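Local coordinates for L-talarate/galactarate dehydratase (Salmonella typhimurium, PDB 2PP0), which catalyses the magnesium-dependent dehydration of L-talarate and galactarate to 5-keto-4-deoxy-D-glucarate and, in competition, the epimerisation of L-talarate to galactarate, at residues 161-166 with 344-349. Sequence-based numbering, arbitrary orientation.
Sequences SVQCYN and EPWLEH
C164 and L347 lie side by side where strands 161-166 and 346-349 run parallel, their short axes 40° apart. L347 is held through both its N-H and its C=O: its N donates to Q163 O (2.8 Å) and its O accepts from Y165 N (3.0 Å). H349 N then reaches Y165 O at 2.8 Å, ending the backbone ladder between the segments. Where the strands part, a bridging water accepts from Q163 N and donates to P345 O and to E344 OE2, which also pairs with R367.

The C-terminal domain is the (β/α)7β modified TIM barrel of the mandelate racemase family; strand 161-166 is its first and 346-349 its last, so their pairing closes the barrel and carries substrate-binding E348 into the active site. Y165 braces it. With CG set between backbone N and carbonyl carbon (chi1 73°), the phenol lies across E348, whose CA makes a CH-pi contact 4.0 Å from the ring centroid. The Y165 hydroxyl and E348 OE2 both engage K195, and F329 N holds E348 OE1. W346 CE3 lies 3.8 Å from Y165 CD2, and one indole face takes Q163 CB, 3.9 Å from the six-membered ring centroid.

V162 points toward the other strand, and its CG1 meets L347 CB at 3.8 Å; on the face opposite Y165 and W346, compact C164 fits its SG against H349 CB. H349 ND1 accepts a hydrogen bond from N166 ND2 (3.0 Å), the donor lying 25° out of the ring plane, while N166 OD1 takes the N-H of G169; the imidazole stacks on Y12 of the second subunit.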
loop_
_atom_site.group_PDB
_atom_site.type_symbol
_atom_site.label_atom_id
_atom_site.label_comp_id
_atom_site.label_asym_id
_atom_site.label_seq_id
_atom_site.Cartn_x
_atom_site.Cartn_y
_atom_site.Cartn_z
ATOM N N SER B 161 -16.979 -3.505 10.680
ATOM C CA SER B 161 -16.766 -3.883 12.071
ATOM C C SER B 161 -15.821 -5.087 12.084
ATOM O O SER B 161 -15.660 -5.760 11.064
ATOM C CB SER B 161 -18.094 -4.241 12.752
ATOM O OG SER B 161 -18.692 -5.383 12.168
ATOM N N VAL B 162 -15.202 -5.356 13.230
ATOM C CA VAL B 162 -14.263 -6.469 13.335
ATOM C C VAL B 162 -14.539 -7.375 14.536
ATOM O O VAL B 162 -14.816 -6.887 15.633
ATOM C CB VAL B 162 -12.807 -5.939 13.444
ATOM C CG1 VAL B 162 -11.824 -7.103 13.545
ATOM C CG2 VAL B 162 -12.471 -5.077 12.235
ATOM N N GLN B 163 -14.459 -8.690 14.322
ATOM C CA GLN B 163 -14.663 -9.666 15.398
ATOM C C GLN B 163 -13.707 -9.261 16.512
ATOM O O GLN B 163 -12.547 -8.963 16.246
ATOM C CB GLN B 163 -14.267 -11.077 14.960
ATOM C CG GLN B 163 -15.013 -11.662 13.798
ATOM C CD GLN B 163 -14.454 -13.019 13.418
ATOM O OE1 GLN B 163 -13.278 -13.145 13.067
ATOM N NE2 GLN B 163 -15.289 -14.042 13.493
ATOM N N CYS B 164 -14.174 -9.288 17.754
ATOM C CA CYS B 164 -13.340 -8.882 18.875
ATOM C C CYS B 164 -13.343 -9.901 20.019
ATOM O O CYS B 164 -14.388 -10.455 20.365
ATOM C CB CYS B 164 -13.833 -7.516 19.375
ATOM S SG CYS B 164 -12.784 -6.679 20.579
ATOM N N TYR B 165 -12.165 -10.152 20.593
ATOM C CA TYR B 165 -12.036 -11.073 21.715
ATOM C C TYR B 165 -11.396 -10.310 22.879
ATOM O O TYR B 165 -10.702 -9.314 22.668
ATOM C CB TYR B 165 -11.181 -12.292 21.320
ATOM C CG TYR B 165 -9.692 -12.031 21.185
ATOM C CD1 TYR B 165 -8.845 -12.100 22.296
ATOM C CD2 TYR B 165 -9.129 -11.717 19.949
ATOM C CE1 TYR B 165 -7.472 -11.863 22.178
ATOM C CE2 TYR B 165 -7.761 -11.476 19.817
ATOM C CZ TYR B 165 -6.939 -11.553 20.936
ATOM O OH TYR B 165 -5.588 -11.322 20.807
ATOM N N ASN B 166 -11.644 -10.750 24.108
ATOM C CA ASN B 166 -11.055 -10.066 25.255
ATOM C C ASN B 166 -9.856 -10.818 25.824
ATOM O O ASN B 166 -9.839 -12.049 25.852
ATOM C CB ASN B 166 -12.086 -9.857 26.365
ATOM C CG ASN B 166 -11.451 -9.345 27.655
ATOM O OD1 ASN B 166 -10.881 -10.114 28.427
ATOM N ND2 ASN B 166 -11.531 -8.041 27.878
ATOM N N GLU B 344 -10.683 -12.310 6.811
ATOM C CA GLU B 344 -11.365 -12.014 8.077
ATOM C C GLU B 344 -10.389 -12.037 9.265
ATOM O O GLU B 344 -9.822 -13.080 9.593
ATOM C CB GLU B 344 -12.507 -13.024 8.294
ATOM C CG GLU B 344 -13.555 -12.651 9.351
ATOM C CD GLU B 344 -14.549 -11.578 8.891
ATOM O OE1 GLU B 344 -14.975 -11.611 7.718
ATOM O OE2 GLU B 344 -14.923 -10.712 9.711
ATOM N N PRO B 345 -10.186 -10.876 9.919
ATOM C CA PRO B 345 -9.283 -10.731 11.066
ATOM C C PRO B 345 -9.974 -10.719 12.431
ATOM O O PRO B 345 -11.201 -10.758 12.527
ATOM C CB PRO B 345 -8.619 -9.398 10.782
ATOM C CG PRO B 345 -9.814 -8.582 10.344
ATOM C CD PRO B 345 -10.587 -9.545 9.420
ATOM N N TRP B 346 -9.159 -10.657 13.480
ATOM C CA TRP B 346 -9.633 -10.598 14.860
ATOM C C TRP B 346 -9.020 -9.372 15.536
ATOM O O TRP B 346 -7.869 -9.020 15.261
ATOM C CB TRP B 346 -9.205 -11.838 15.642
ATOM C CG TRP B 346 -10.138 -12.994 15.533
ATOM C CD1 TRP B 346 -10.077 -14.023 14.639
ATOM C CD2 TRP B 346 -11.268 -13.254 16.370
ATOM N NE1 TRP B 346 -11.097 -14.912 14.873
ATOM C CE2 TRP B 346 -11.845 -14.464 15.930
ATOM C CE3 TRP B 346 -11.850 -12.581 17.453
ATOM C CZ2 TRP B 346 -12.977 -15.021 16.537
ATOM C CZ3 TRP B 346 -12.977 -13.133 18.058
ATOM C CH2 TRP B 346 -13.526 -14.342 17.597
ATOM N N LEU B 347 -9.787 -8.730 16.415
ATOM C CA LEU B 347 -9.316 -7.554 17.144
ATOM C C LEU B 347 -9.224 -7.923 18.623
ATOM O O LEU B 347 -10.116 -8.573 19.165
ATOM C CB LEU B 347 -10.285 -6.373 16.963
ATOM C CG LEU B 347 -9.809 -4.992 17.447
ATOM C CD1 LEU B 347 -8.683 -4.510 16.555
ATOM C CD2 LEU B 347 -10.962 -3.988 17.416
ATOM N N GLU B 348 -8.147 -7.496 19.271
ATOM C CA GLU B 348 -7.914 -7.797 20.677
ATOM C C GLU B 348 -8.362 -6.661 21.580
ATOM O O GLU B 348 -8.026 -5.496 21.357
ATOM C CB GLU B 348 -6.424 -8.095 20.885
ATOM C CG GLU B 348 -5.991 -8.231 22.334
ATOM C CD GLU B 348 -4.553 -8.702 22.460
ATOM O OE1 GLU B 348 -3.688 -8.196 21.701
ATOM O OE2 GLU B 348 -4.292 -9.574 23.322
ATOM N N HIS B 349 -9.121 -6.999 22.613
ATOM C CA HIS B 349 -9.622 -5.979 23.521
ATOM C C HIS B 349 -8.983 -5.897 24.903
ATOM O O HIS B 349 -8.758 -6.910 25.569
ATOM C CB HIS B 349 -11.140 -6.136 23.685
ATOM C CG HIS B 349 -11.717 -5.303 24.788
ATOM N ND1 HIS B 349 -11.542 -5.609 26.120
ATOM C CD2 HIS B 349 -12.454 -4.167 24.757
ATOM C CE1 HIS B 349 -12.144 -4.696 26.863
ATOM N NE2 HIS B 349 -12.705 -3.810 26.059
HETATM O O HOH W 1 -13.470 -9.639 11.691
#